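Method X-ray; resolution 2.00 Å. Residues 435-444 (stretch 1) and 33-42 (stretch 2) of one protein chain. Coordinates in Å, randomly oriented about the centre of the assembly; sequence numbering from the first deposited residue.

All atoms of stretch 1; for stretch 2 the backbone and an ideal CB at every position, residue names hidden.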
# COMPACT_ATOMS: atom_id res chain seq x y z
N SER A 435 0.24 7.48 1.24
CA SER A 435 1.46 8.29 0.95
C SER A 435 2.49 8.22 2.09
O SER A 435 3.55 8.80 1.97
CB SER A 435 1.12 9.74 0.63
OG SER A 435 0.80 10.47 1.80
N LYS A 436 2.18 7.52 3.19
CA LYS A 436 3.02 7.59 4.39
C LYS A 436 3.35 6.20 4.95
O LYS A 436 4.52 5.91 5.24
CB LYS A 436 2.31 8.42 5.46
CG LYS A 436 2.20 9.90 5.14
CD LYS A 436 1.31 10.65 6.11
CE LYS A 436 1.84 10.69 7.53
NZ LYS A 436 3.20 11.26 7.56
N VAL A 437 2.32 5.38 5.15
CA VAL A 437 2.47 4.13 5.88
C VAL A 437 2.79 2.98 4.92
O VAL A 437 3.19 1.91 5.38
CB VAL A 437 1.22 3.86 6.75
CG1 VAL A 437 1.36 2.57 7.57
CG2 VAL A 437 0.94 5.04 7.66
N SER A 438 2.65 3.21 3.60
CA SER A 438 3.24 2.31 2.59
C SER A 438 4.76 2.24 2.81
O SER A 438 5.35 1.16 2.84
CB SER A 438 2.91 2.79 1.20
OG SER A 438 3.20 4.18 1.07
N THR A 439 5.39 3.41 2.96
CA THR A 439 6.81 3.53 3.18
C THR A 439 7.19 2.87 4.51
O THR A 439 8.15 2.11 4.58
CB THR A 439 7.26 4.99 3.14
OG1 THR A 439 6.78 5.54 1.91
CG2 THR A 439 8.76 5.14 3.25
N VAL A 440 6.41 3.15 5.55
CA VAL A 440 6.64 2.55 6.86
C VAL A 440 6.66 1.02 6.71
O VAL A 440 7.59 0.36 7.19
CB VAL A 440 5.61 3.02 7.90
CG1 VAL A 440 5.70 2.20 9.19
CG2 VAL A 440 5.76 4.50 8.19
N ASN A 441 5.66 0.47 6.01
CA ASN A 441 5.53 -0.99 5.86
C ASN A 441 6.72 -1.55 5.06
O ASN A 441 7.17 -2.65 5.34
CB ASN A 441 4.17 -1.38 5.29
CG ASN A 441 3.13 -1.53 6.37
OD1 ASN A 441 3.35 -2.28 7.33
ND2 ASN A 441 2.01 -0.83 6.26
N ALA A 442 7.25 -0.77 4.11
CA ALA A 442 8.46 -1.17 3.37
C ALA A 442 9.69 -1.17 4.30
O ALA A 442 10.51 -2.07 4.24
CB ALA A 442 8.64 -0.29 2.17
N ILE A 443 9.81 -0.16 5.16
CA ILE A 443 10.91 -0.07 6.14
C ILE A 443 10.89 -1.30 7.06
O ILE A 443 11.94 -1.80 7.41
CB ILE A 443 10.82 1.25 6.94
CG1 ILE A 443 11.27 2.45 6.09
CG2 ILE A 443 11.59 1.16 8.25
CD1 ILE A 443 10.88 3.80 6.66
N LEU A 444 9.69 -1.81 7.40
CA LEU A 444 9.52 -2.98 8.30
C LEU A 444 9.70 -4.31 7.54
O LEU A 444 9.60 -5.37 8.15
CB LEU A 444 8.14 -2.91 8.94
CG LEU A 444 7.92 -1.73 9.89
CD1 LEU A 444 6.48 -1.67 10.35
CD2 LEU A 444 8.87 -1.82 11.08
N UNK A 33 18.79 7.34 10.34
CA UNK A 33 17.82 8.20 9.67
C UNK A 33 16.42 7.57 9.77
O UNK A 33 15.46 8.25 10.10
CB UNK A 33 18.21 8.42 8.21
N UNK A 34 16.33 6.27 9.52
CA UNK A 34 15.04 5.56 9.53
C UNK A 34 14.40 5.64 10.92
O UNK A 34 13.18 5.72 11.05
CB UNK A 34 15.23 4.10 9.12
N UNK A 35 15.24 5.61 11.96
CA UNK A 35 14.79 5.72 13.35
C UNK A 35 14.06 7.06 13.56
O UNK A 35 13.06 7.12 14.29
CB UNK A 35 15.98 5.60 14.31
N UNK A 36 14.57 8.12 12.93
CA UNK A 36 13.93 9.44 13.01
C UNK A 36 12.61 9.43 12.22
O UNK A 36 11.60 9.95 12.70
CB UNK A 36 14.87 10.53 12.48
N UNK A 37 12.65 8.82 11.03
CA UNK A 37 11.49 8.72 10.14
C UNK A 37 10.32 8.06 10.88
O UNK A 37 9.21 8.59 10.89
CB UNK A 37 11.84 7.93 8.88
N UNK A 38 10.59 6.90 11.49
CA UNK A 38 9.54 6.10 12.13
C UNK A 38 8.88 6.88 13.27
O UNK A 38 7.67 6.78 13.46
CB UNK A 38 10.12 4.78 12.66
N UNK A 39 9.69 7.62 14.04
CA UNK A 39 9.22 8.41 15.19
C UNK A 39 8.13 9.39 14.73
O UNK A 39 7.04 9.43 15.30
CB UNK A 39 10.38 9.17 15.84
N UNK A 40 8.43 10.17 13.69
CA UNK A 40 7.49 11.19 13.23
C UNK A 40 6.33 10.59 12.43
O UNK A 40 5.19 11.06 12.56
CB UNK A 40 8.22 12.23 12.38
N UNK A 41 6.60 9.53 11.66
CA UNK A 41 5.53 8.81 10.96
C UNK A 41 4.48 8.31 11.97
O UNK A 41 3.28 8.36 11.71
CB UNK A 41 6.11 7.64 10.16
N UNK A 42 4.95 7.82 13.12
CA UNK A 42 4.11 7.33 14.20
C UNK A 42 3.12 8.35 14.73
O UNK A 42 2.07 7.97 15.24
CB UNK A 42 4.99 6.85 15.35

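Two helices cross at 137° between their N-to-C directions, closer to antiparallel than to perpendicular, with their axes 10.9 Å apart at closest approach. That spacing leaves room for side chains of moderate size between the backbones, so the direction of each CA-to-CB bond is the best guide to what stretch 2 needs.

Position 33 has helical backbone angles and no atom of stretch 1 within 5.5 Å of its ideal CB. The contact sets no requirement here; the residue is Phe33, whose ring stays out of reach.

At position 34 the CA-to-CB bond points toward stretch 1, and the ideal CB lies 4.8 Å from CG2 of Ile443. Nothing polar in the side chain of Ile443 asks for a partner, so valine, isoleucine, leucine or methionine would all be reasonable. The residue is Ile34, and its CG2 packs 3.5 Å from CG2 of Ile443, a close methyl-to-methyl contact.

Positions 35 and 36 turn out of reach of stretch 1, and polar residues are as acceptable there as any. They are Asn35 and Asp36, neither of which touches the other helix.

Position 37 again points toward stretch 1, with its ideal CB 4.8 Å from CD1 of Ile443. A compact aliphatic group suits such a place, though alanine or a longer aliphatic chain could also be considered. Val37 fills it, its CG1 resting 4.1 Å from CD1 of Ile443. Ile443 thus meets residues about one helical turn apart, Ile34 and Val37.

Position 38 is less obvious. Its CB points sideways and finds nothing within 5.5 Å, yet its CA is 7.0 Å from that of Val440. A side chain long enough to bend back could reach the apolar surface of Val440 and Ile443, which favours leucine or methionine over alanine. Leu38, with chi1 m and chi2 t, does so: its CD2 lies 4.1 Å from CG1 of Val440 and 4.1 Å from CG2 of Ile443, bridging two residues of the facing helix.

Positions 39 and 40 offer no nearby atoms of stretch 1 to their ideal CBs, so many residues would serve. Phe39 is out of reach; Trp40 starts sideways, but its end leads away.

Position 41 has a double character. Its CB points toward stretch 1, 3.7 Å from CG2 of Val440 and 5.3 Å from NZ of Lys436. An aliphatic stem capped by an acid answers both features, making glutamate or aspartate the natural candidates, with glutamine a neutral alternative. In Glu41, CB packs 3.7 Å from CG2 of Val440, while OE1 accepts a 2.8 Å hydrogen bond from NZ of Lys436, part of a salt bridge. Chi1 and chi2 are both m.

At position 42 the backbone angles (-58/-27) do not demand glycine, and stretch 1 sets no requirement. An ideal CB would point away, 3.3 Å from O of Leu38, crowding that favours a small residue, glycine above all. Gly42 avoids it.

Stretch 2, residues 33-42: FINDVLFWEG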
# COMPACT_ATOMS: atom_id res chain seq x y z
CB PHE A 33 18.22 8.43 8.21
CG PHE A 33 17.34 9.42 7.48
CD1 PHE A 33 17.52 10.79 7.65
CD2 PHE A 33 16.32 8.99 6.65
CE1 PHE A 33 16.71 11.70 6.99
CE2 PHE A 33 15.50 9.90 6.00
CZ PHE A 33 15.69 11.25 6.17
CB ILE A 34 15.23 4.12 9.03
CG1 ILE A 34 15.36 4.09 7.50
CG2 ILE A 34 14.12 3.21 9.52
CD1 ILE A 34 15.89 2.80 6.94
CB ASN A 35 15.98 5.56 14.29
CG ASN A 35 15.60 5.48 15.74
OD1 ASN A 35 14.86 4.58 16.14
ND2 ASN A 35 16.13 6.40 16.53
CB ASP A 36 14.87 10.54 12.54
CG ASP A 36 15.97 10.83 13.56
OD1 ASP A 36 15.87 10.32 14.68
OD2 ASP A 36 16.91 11.56 13.21
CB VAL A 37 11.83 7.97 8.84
CG1 VAL A 37 10.57 7.62 8.06
CG2 VAL A 37 12.80 8.76 7.98
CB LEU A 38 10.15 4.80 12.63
CG LEU A 38 10.50 3.77 11.56
CD1 LEU A 38 11.39 2.69 12.14
CD2 LEU A 38 9.23 3.18 10.96
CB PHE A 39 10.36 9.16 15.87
CG PHE A 39 9.95 9.97 17.07
CD1 PHE A 39 9.87 9.37 18.32
CD2 PHE A 39 9.62 11.31 16.95
CE1 PHE A 39 9.47 10.10 19.43
CE2 PHE A 39 9.22 12.04 18.06
CZ PHE A 39 9.15 11.44 19.30
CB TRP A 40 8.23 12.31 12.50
CG TRP A 40 8.90 13.19 13.50
CD1 TRP A 40 10.22 13.19 13.84
CD2 TRP A 40 8.26 14.14 14.37
NE1 TRP A 40 10.45 14.09 14.84
CE2 TRP A 40 9.27 14.69 15.19
CE3 TRP A 40 6.94 14.59 14.53
CZ2 TRP A 40 8.99 15.66 16.15
CZ3 TRP A 40 6.67 15.55 15.48
CH2 TRP A 40 7.69 16.08 16.27
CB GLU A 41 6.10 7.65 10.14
CG GLU A 41 6.74 8.06 8.82
CD GLU A 41 6.00 9.14 8.05
OE1 GLU A 41 4.82 8.94 7.70
OE2 GLU A 41 6.62 10.20 7.83
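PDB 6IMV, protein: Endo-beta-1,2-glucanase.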